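Local coordinates for anaerobically-induced outer membrane porin OprE (Pseudomonas aeruginosa, PDB 4FRX), which is an outer-membrane beta-barrel of the OprD family that probably acts as a porin, letting small solutes pass into the periplasm, at residues V355-G367 against E379-P391. Sequence-based numbering, arbitrary orientation.
With C8E ((hydroxyethyloxy)tri(ethyloxy)octane), chain E.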
ATOM      1  N   VAL A 355      13.169 -19.951  19.134  1.00 27.24           N
ATOM      2  CA  VAL A 355      11.883 -20.173  18.471  1.00 25.39           C
ATOM      3  C   VAL A 355      11.848 -19.489  17.104  1.00 27.01           C
ATOM      4  O   VAL A 355      11.110 -18.521  16.916  1.00 21.28           O
ATOM      5  CB  VAL A 355      10.712 -19.646  19.326  1.00 27.46           C
ATOM      6  CG1 VAL A 355       9.383 -20.282  18.892  1.00 27.92           C
ATOM      7  CG2 VAL A 355      10.968 -19.918  20.794  1.00 30.00           C
ATOM      8  N   PRO A 356      12.641 -19.994  16.142  1.00 23.20           N
ATOM      9  CA  PRO A 356      12.715 -19.337  14.836  1.00 24.19           C
ATOM     10  C   PRO A 356      11.353 -19.351  14.152  1.00 18.95           C
ATOM     11  O   PRO A 356      10.615 -20.333  14.253  1.00 19.66           O
ATOM     12  CB  PRO A 356      13.723 -20.194  14.070  1.00 26.74           C
ATOM     13  CG  PRO A 356      13.612 -21.536  14.687  1.00 26.97           C
ATOM     14  CD  PRO A 356      13.358 -21.283  16.146  1.00 28.79           C
ATOM     15  N   GLY A 357      11.009 -18.247  13.502  1.00 19.68           N
ATOM     16  CA  GLY A 357       9.727 -18.133  12.835  1.00 21.83           C
ATOM     17  C   GLY A 357       8.662 -17.409  13.638  1.00 18.82           C
ATOM     18  O   GLY A 357       7.618 -17.058  13.086  1.00 21.39           O
ATOM     19  N   LEU A 358       8.903 -17.208  14.935  1.00 13.48           N
ATOM     20  CA  LEU A 358       7.969 -16.456  15.785  1.00 19.57           C
ATOM     21  C   LEU A 358       8.449 -15.016  15.975  1.00 16.93           C
ATOM     22  O   LEU A 358       9.594 -14.781  16.363  1.00 18.11           O
ATOM     23  CB  LEU A 358       7.757 -17.142  17.153  1.00 14.24           C
ATOM     24  CG  LEU A 358       6.794 -16.454  18.141  1.00 16.16           C
ATOM     25  CD1 LEU A 358       5.333 -16.580  17.719  1.00 15.94           C
ATOM     26  CD2 LEU A 358       6.959 -16.959  19.576  1.00 15.29           C
ATOM     27  N   THR A 359       7.579 -14.050  15.683  1.00 14.59           N
ATOM     28  CA  THR A 359       7.923 -12.639  15.869  1.00 10.11           C
ATOM     29  C   THR A 359       6.770 -11.864  16.513  1.00 11.30           C
ATOM     30  O   THR A 359       5.599 -12.203  16.344  1.00 14.72           O
ATOM     31  CB  THR A 359       8.271 -11.949  14.523  1.00 21.78           C
ATOM     32  OG1 THR A 359       7.161 -12.066  13.629  1.00 17.02           O
ATOM     33  CG2 THR A 359       9.507 -12.565  13.872  1.00 16.62           C
ATOM     34  N   PHE A 360       7.110 -10.823  17.260  1.00 12.98           N
ATOM     35  CA  PHE A 360       6.102  -9.912  17.795  1.00 12.89           C
ATOM     36  C   PHE A 360       6.451  -8.487  17.427  1.00 10.65           C
ATOM     37  O   PHE A 360       7.603  -8.078  17.532  1.00 14.49           O
ATOM     38  CB  PHE A 360       5.992 -10.028  19.319  1.00 13.09           C
ATOM     39  CG  PHE A 360       5.040  -9.039  19.922  1.00 14.14           C
ATOM     40  CD1 PHE A 360       3.675  -9.274  19.897  1.00 17.10           C
ATOM     41  CD2 PHE A 360       5.508  -7.869  20.510  1.00 17.80           C
ATOM     42  CE1 PHE A 360       2.790  -8.352  20.445  1.00 18.93           C
ATOM     43  CE2 PHE A 360       4.630  -6.945  21.062  1.00 14.90           C
ATOM     44  CZ  PHE A 360       3.274  -7.186  21.033  1.00 13.07           C
ATOM     45  N   ASN A 361       5.451  -7.712  17.012  1.00 13.65           N
ATOM     46  CA  ASN A 361       5.669  -6.293  16.781  1.00 12.73           C
ATOM     47  C   ASN A 361       4.534  -5.444  17.342  1.00 11.88           C
ATOM     48  O   ASN A 361       3.376  -5.873  17.366  1.00 13.39           O
ATOM     49  CB  ASN A 361       5.851  -6.013  15.288  1.00 18.90           C
ATOM     50  CG  ASN A 361       7.113  -6.635  14.739  1.00 25.34           C
ATOM     51  OD1 ASN A 361       7.106  -7.772  14.260  1.00 31.38           O
ATOM     52  ND2 ASN A 361       8.209  -5.898  14.816  1.00 24.75           N
ATOM     53  N   THR A 362       4.868  -4.247  17.806  1.00 13.78           N
ATOM     54  CA  THR A 362       3.826  -3.314  18.210  1.00 12.57           C
ATOM     55  C   THR A 362       4.208  -1.879  17.877  1.00 10.29           C
ATOM     56  O   THR A 362       5.379  -1.533  17.801  1.00  9.17           O
ATOM     57  CB  THR A 362       3.473  -3.451  19.692  1.00 19.29           C
ATOM     58  OG1 THR A 362       2.332  -2.634  19.986  1.00 23.24           O
ATOM     59  CG2 THR A 362       4.659  -3.032  20.578  1.00 20.61           C
ATOM     60  N   ILE A 363       3.199  -1.042  17.660  1.00 12.27           N
ATOM     61  CA  ILE A 363       3.453   0.353  17.358  1.00  8.47           C
ATOM     62  C   ILE A 363       2.346   1.164  18.001  1.00  7.79           C
ATOM     63  O   ILE A 363       1.179   0.746  18.054  1.00 10.26           O
ATOM     64  CB  ILE A 363       3.495   0.608  15.840  1.00  9.42           C
ATOM     65  CG1 ILE A 363       3.632   2.114  15.543  1.00  7.33           C
ATOM     66  CG2 ILE A 363       2.241   0.031  15.169  1.00 15.73           C
ATOM     67  CD1 ILE A 363       3.911   2.424  14.089  1.00 14.99           C
ATOM     68  N   TYR A 364       2.720   2.298  18.556  1.00  9.62           N
ATOM     69  CA  TYR A 364       1.726   3.199  19.101  1.00  9.78           C
ATOM     70  C   TYR A 364       1.909   4.505  18.365  1.00  6.14           C
ATOM     71  O   TYR A 364       3.042   4.960  18.206  1.00  5.40           O
ATOM     72  CB  TYR A 364       1.961   3.395  20.599  1.00 11.31           C
ATOM     73  CG  TYR A 364       1.009   4.407  21.185  1.00 15.50           C
ATOM     74  CD1 TYR A 364      -0.276   4.039  21.566  1.00 16.39           C
ATOM     75  CD2 TYR A 364       1.386   5.740  21.327  1.00 13.49           C
ATOM     76  CE1 TYR A 364      -1.153   4.968  22.088  1.00 18.94           C
ATOM     77  CE2 TYR A 364       0.514   6.673  21.839  1.00 14.16           C
ATOM     78  CZ  TYR A 364      -0.749   6.285  22.218  1.00 19.18           C
ATOM     79  OH  TYR A 364      -1.611   7.223  22.735  1.00 18.58           O
ATOM     80  N   LEU A 365       0.809   5.107  17.909  1.00 12.15           N
ATOM     81  CA  LEU A 365       0.876   6.395  17.216  1.00 10.45           C
ATOM     82  C   LEU A 365      -0.086   7.408  17.832  1.00  9.05           C
ATOM     83  O   LEU A 365      -1.197   7.064  18.238  1.00  8.69           O
ATOM     84  CB  LEU A 365       0.557   6.250  15.719  1.00 11.10           C
ATOM     85  CG  LEU A 365       1.269   5.182  14.898  1.00 10.81           C
ATOM     86  CD1 LEU A 365       0.463   3.882  14.957  1.00 12.72           C
ATOM     87  CD2 LEU A 365       1.471   5.626  13.456  1.00  9.84           C
ATOM     88  N   SER A 366       0.334   8.664  17.879  1.00  5.83           N
ATOM     89  CA  SER A 366      -0.492   9.708  18.468  1.00 12.58           C
ATOM     90  C   SER A 366      -0.434  10.936  17.570  1.00  7.07           C
ATOM     91  O   SER A 366       0.645  11.500  17.364  1.00 10.53           O
ATOM     92  CB  SER A 366       0.014  10.043  19.873  1.00 15.25           C
ATOM     93  OG  SER A 366      -0.811  11.010  20.493  1.00 15.82           O
ATOM     94  N   GLY A 367      -1.584  11.309  17.014  1.00  8.21           N
ATOM     95  CA  GLY A 367      -1.690  12.421  16.082  1.00  4.10           C
ATOM     96  C   GLY A 367      -2.411  13.609  16.698  1.00  8.82           C
ATOM     97  O   GLY A 367      -3.375  13.448  17.427  1.00  8.84           O
ATOM     98  N   GLU A 379      -5.979  11.967  17.688  1.00  7.64           N
ATOM     99  CA  GLU A 379      -6.340  10.565  17.527  1.00 12.31           C
ATOM    100  C   GLU A 379      -5.117   9.709  17.853  1.00  8.20           C
ATOM    101  O   GLU A 379      -3.980  10.190  17.807  1.00  8.25           O
ATOM    102  CB  GLU A 379      -6.830  10.270  16.101  1.00 11.42           C
ATOM    103  CG  GLU A 379      -5.779  10.498  15.014  1.00  8.59           C
ATOM    104  CD  GLU A 379      -6.354  10.459  13.609  1.00 15.34           C
ATOM    105  OE1 GLU A 379      -5.571  10.558  12.643  1.00 10.91           O
ATOM    106  OE2 GLU A 379      -7.592  10.358  13.457  1.00 19.46           O
ATOM    107  N   TRP A 380      -5.348   8.448  18.182  1.00 10.80           N
ATOM    108  CA  TRP A 380      -4.242   7.553  18.468  1.00 10.98           C
ATOM    109  C   TRP A 380      -4.582   6.140  18.064  1.00  7.40           C
ATOM    110  O   TRP A 380      -5.750   5.785  17.965  1.00  8.04           O
ATOM    111  CB  TRP A 380      -3.831   7.617  19.948  1.00 12.04           C
ATOM    112  CG  TRP A 380      -4.877   7.182  20.946  1.00 17.53           C
ATOM    113  CD1 TRP A 380      -5.719   7.990  21.658  1.00 17.28           C
ATOM    114  CD2 TRP A 380      -5.160   5.839  21.366  1.00 13.72           C
ATOM    115  NE1 TRP A 380      -6.513   7.234  22.484  1.00 16.38           N
ATOM    116  CE2 TRP A 380      -6.192   5.911  22.323  1.00 19.01           C
ATOM    117  CE3 TRP A 380      -4.655   4.582  21.010  1.00 12.39           C
ATOM    118  CZ2 TRP A 380      -6.717   4.776  22.942  1.00 23.57           C
ATOM    119  CZ3 TRP A 380      -5.182   3.455  21.622  1.00 15.62           C
ATOM    120  CH2 TRP A 380      -6.203   3.562  22.575  1.00 23.53           C
ATOM    121  N   GLU A 381      -3.547   5.351  17.787  1.00  7.19           N
ATOM    122  CA  GLU A 381      -3.735   3.953  17.440  1.00  8.24           C
ATOM    123  C   GLU A 381      -2.644   3.089  18.073  1.00  4.74           C
ATOM    124  O   GLU A 381      -1.481   3.490  18.155  1.00  7.86           O
ATOM    125  CB  GLU A 381      -3.765   3.755  15.904  1.00 12.32           C
ATOM    126  CG  GLU A 381      -3.947   2.268  15.478  1.00  8.73           C
ATOM    127  CD  GLU A 381      -4.383   2.077  14.019  1.00 11.58           C
ATOM    128  OE1 GLU A 381      -4.955   3.004  13.412  1.00  9.28           O
ATOM    129  OE2 GLU A 381      -4.154   0.981  13.470  1.00 13.16           O
ATOM    130  N   ARG A 382      -3.026   1.908  18.537  1.00  9.86           N
ATOM    131  CA  ARG A 382      -2.047   0.928  18.987  1.00  9.98           C
ATOM    132  C   ARG A 382      -2.278  -0.358  18.208  1.00  6.90           C
ATOM    133  O   ARG A 382      -3.392  -0.907  18.230  1.00  8.68           O
ATOM    134  CB  ARG A 382      -2.197   0.663  20.500  1.00  6.42           C
ATOM    135  CG  ARG A 382      -1.243  -0.404  21.056  1.00  9.21           C
ATOM    136  CD  ARG A 382      -1.359  -0.514  22.592  1.00 15.41           C
ATOM    137  NE  ARG A 382      -1.193   0.770  23.257  1.00 20.14           N
ATOM    138  CZ  ARG A 382      -2.235   1.413  23.783  1.00 29.43           C
ATOM    139  NH1 ARG A 382      -3.452   0.863  23.695  1.00 32.47           N
ATOM    140  NH2 ARG A 382      -2.106   2.587  24.392  1.00 33.67           N
ATOM    141  N   ASP A 383      -1.244  -0.820  17.505  1.00 10.07           N
ATOM    142  CA  ASP A 383      -1.320  -2.071  16.752  1.00 11.30           C
ATOM    143  C   ASP A 383      -0.384  -3.093  17.366  1.00 11.24           C
ATOM    144  O   ASP A 383       0.647  -2.737  17.912  1.00 10.52           O
ATOM    145  CB  ASP A 383      -0.861  -1.902  15.296  1.00  5.96           C
ATOM    146  CG  ASP A 383      -1.786  -1.050  14.471  1.00 13.99           C
ATOM    147  OD1 ASP A 383      -2.837  -0.646  14.984  1.00 16.56           O
ATOM    148  OD2 ASP A 383      -1.451  -0.790  13.295  1.00 19.90           O
ATOM    149  N   ILE A 384      -0.748  -4.362  17.248  1.00  9.70           N
ATOM    150  CA  ILE A 384       0.180  -5.456  17.506  1.00 15.34           C
ATOM    151  C   ILE A 384       0.073  -6.456  16.367  1.00 17.51           C
ATOM    152  O   ILE A 384      -0.984  -6.605  15.733  1.00 14.13           O
ATOM    153  CB  ILE A 384      -0.088  -6.168  18.862  1.00 16.69           C
ATOM    154  CG1 ILE A 384      -1.483  -6.795  18.893  1.00 17.05           C
ATOM    155  CG2 ILE A 384       0.084  -5.200  20.035  1.00 10.96           C
ATOM    156  CD1 ILE A 384      -1.510  -8.263  18.509  1.00 18.79           C
ATOM    157  N   SER A 385       1.171  -7.139  16.102  1.00 11.76           N
ATOM    158  CA  SER A 385       1.161  -8.229  15.157  1.00 13.74           C
ATOM    159  C   SER A 385       1.998  -9.333  15.757  1.00 15.09           C
ATOM    160  O   SER A 385       3.165  -9.131  16.085  1.00 10.90           O
ATOM    161  CB  SER A 385       1.725  -7.786  13.804  1.00 17.26           C
ATOM    162  OG  SER A 385       1.619  -8.836  12.846  1.00 25.85           O
ATOM    163  N   LEU A 386       1.369 -10.488  15.943  1.00 14.53           N
ATOM    164  CA  LEU A 386       2.044 -11.694  16.394  1.00 15.68           C
ATOM    165  C   LEU A 386       1.981 -12.684  15.241  1.00 11.55           C
ATOM    166  O   LEU A 386       0.901 -12.979  14.738  1.00 10.30           O
ATOM    167  CB  LEU A 386       1.313 -12.269  17.610  1.00 18.87           C
ATOM    168  CG  LEU A 386       1.867 -13.563  18.209  1.00 16.54           C
ATOM    169  CD1 LEU A 386       3.259 -13.334  18.789  1.00 16.61           C
ATOM    170  CD2 LEU A 386       0.920 -14.092  19.277  1.00 20.75           C
ATOM    171  N   ALA A 387       3.131 -13.176  14.803  1.00 12.79           N
ATOM    172  CA  ALA A 387       3.171 -14.101  13.674  1.00 16.32           C
ATOM    173  C   ALA A 387       4.085 -15.282  13.944  1.00 15.36           C
ATOM    174  O   ALA A 387       5.156 -15.129  14.518  1.00 16.09           O
ATOM    175  CB  ALA A 387       3.617 -13.382  12.410  1.00 14.49           C
ATOM    176  N   TYR A 388       3.641 -16.462  13.524  1.00 17.24           N
ATOM    177  CA  TYR A 388       4.484 -17.652  13.541  1.00 14.82           C
ATOM    178  C   TYR A 388       4.499 -18.322  12.174  1.00 14.64           C
ATOM    179  O   TYR A 388       3.449 -18.728  11.641  1.00 19.63           O
ATOM    180  CB  TYR A 388       4.001 -18.656  14.587  1.00 14.70           C
ATOM    181  CG  TYR A 388       4.926 -19.845  14.729  1.00 16.85           C
ATOM    182  CD1 TYR A 388       6.271 -19.663  15.020  1.00 19.50           C
ATOM    183  CD2 TYR A 388       4.459 -21.145  14.571  1.00 19.97           C
ATOM    184  CE1 TYR A 388       7.131 -20.740  15.156  1.00 25.28           C
ATOM    185  CE2 TYR A 388       5.316 -22.235  14.706  1.00 22.41           C
ATOM    186  CZ  TYR A 388       6.647 -22.023  14.998  1.00 26.55           C
ATOM    187  OH  TYR A 388       7.504 -23.093  15.134  1.00 27.63           O
ATOM    188  N   VAL A 389       5.689 -18.426  11.604  1.00 17.51           N
ATOM    189  CA  VAL A 389       5.875 -19.193  10.382  1.00 18.42           C
ATOM    190  C   VAL A 389       6.672 -20.458  10.703  1.00 22.11           C
ATOM    191  O   VAL A 389       7.805 -20.380  11.194  1.00 22.46           O
ATOM    192  CB  VAL A 389       6.591 -18.370   9.304  1.00 19.78           C
ATOM    193  CG1 VAL A 389       6.919 -19.242   8.080  1.00 23.05           C
ATOM    194  CG2 VAL A 389       5.742 -17.182   8.906  1.00 25.09           C
ATOM    195  N   ILE A 390       6.065 -21.617  10.446  1.00 29.80           N
ATOM    196  CA  ILE A 390       6.712 -22.904  10.717  1.00 25.79           C
ATOM    197  C   ILE A 390       7.992 -23.016   9.896  1.00 18.99           C
ATOM    198  O   ILE A 390       7.950 -23.004   8.670  1.00 25.19           O
ATOM    199  CB  ILE A 390       5.764 -24.096  10.447  1.00 26.95           C
ATOM    200  CG1 ILE A 390       4.518 -23.980  11.318  1.00 26.46           C
ATOM    201  CG2 ILE A 390       6.460 -25.436  10.714  1.00 26.20           C
ATOM    202  CD1 ILE A 390       3.502 -25.076  11.086  1.00 30.68           C
ATOM    203  N   PRO A 391       9.139 -23.107  10.587  1.00 20.08           N
ATOM    204  CA  PRO A 391      10.482 -23.033  10.006  1.00 21.47           C
ATOM    205  C   PRO A 391      10.948 -24.301   9.289  1.00 32.90           C
ATOM    206  O   PRO A 391      11.762 -24.206   8.373  1.00 36.46           O
ATOM    207  CB  PRO A 391      11.366 -22.758  11.227  1.00 17.13           C
ATOM    208  CG  PRO A 391      10.647 -23.374  12.348  1.00 20.44           C
ATOM    209  CD  PRO A 391       9.185 -23.208  12.056  1.00 27.25           C
TER
HETATM  210  C1  C8E E 503      11.944 -10.611  26.251  1.00 38.19           C
HETATM  211  C2  C8E E 503      11.420 -10.308  24.853  1.00 37.24           C
HETATM  212  C3  C8E E 503       9.975 -10.777  24.695  1.00 36.23           C
HETATM  213  C4  C8E E 503       9.166  -9.768  23.889  1.00 32.82           C
HETATM  214  C5  C8E E 503       7.755  -9.632  24.439  1.00 34.88           C
HETATM  215  C6  C8E E 503       6.771 -10.355  23.527  1.00 33.31           C
HETATM  216  C7  C8E E 503       5.390 -10.480  24.163  1.00 26.52           C
HETATM  217  C8  C8E E 503       4.342 -10.689  23.084  1.00 32.38           C
HETATM  218  O9  C8E E 503       3.427 -11.682  23.476  1.00 35.77           O
HETATM  219  C10 C8E E 503       2.192 -11.138  23.874  1.00 31.84           C
HETATM  220  C11 C8E E 503       1.070 -12.068  23.424  1.00 28.70           C
HETATM  221  O   HOH W   1       5.219  -9.922  14.096  1.00 18.63           O
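Phe360 lies between Ile384 and Leu386 on the apolar face of this strand pair: its CZ reaches Ile384 CG2 at 3.9 Å, and Leu386 CD1 comes up to the ring edge near its plane. The detergent chain covers one ring face, with C8E C8 3.6 Å from Phe360 CD1. On one flank Leu358 crosses Tyr388 at about a right angle, its CB 3.6 Å from CD1 of the tyrosine. On the other, Tyr364, with CG anti to the backbone N (chi1 176°), extends across to Arg382 and Trp380. The tyrosine and guanidinium planes are 19° apart, with Arg382 NH2 3.4 Å from Tyr364 CE1, whereas the indole's six-membered ring, tilted 28° from the phenol, is displaced to one side, centroids 5.8 Å apart. Strands 358-370 and 377-389 form an antiparallel hairpin in the wall of the porin's beta-barrel; the Phe360 face, where the detergent sits, is consistent with the lipid-facing outside, and the face bearing Asn361, Asp383 and Glu381 with the channel side. Backbone bonds zip the pair together from Gly357 to Gly367. Asp383 O is gripped twice, by Ile363 N and by the hydroxyl of Thr362, whose OG1 lies 2.7 Å away. On the polar face, water 1 bridges the strands, hydrogen-bonded to Thr359 OG1, Asn361 OD1 and Ser385 O (3.0 Å from the water). Ile363 CG2 packs 3.7 Å from Asp383 CB, while Asp383 OD2 accepts from Gln330 N. Both Glu381 carboxylate oxygens take backbone N-H groups, of Ile331 and Gly332, and Glu379 OE2 is salt-bridged to Arg336 and hydrogen-bonded to Ser409 OG.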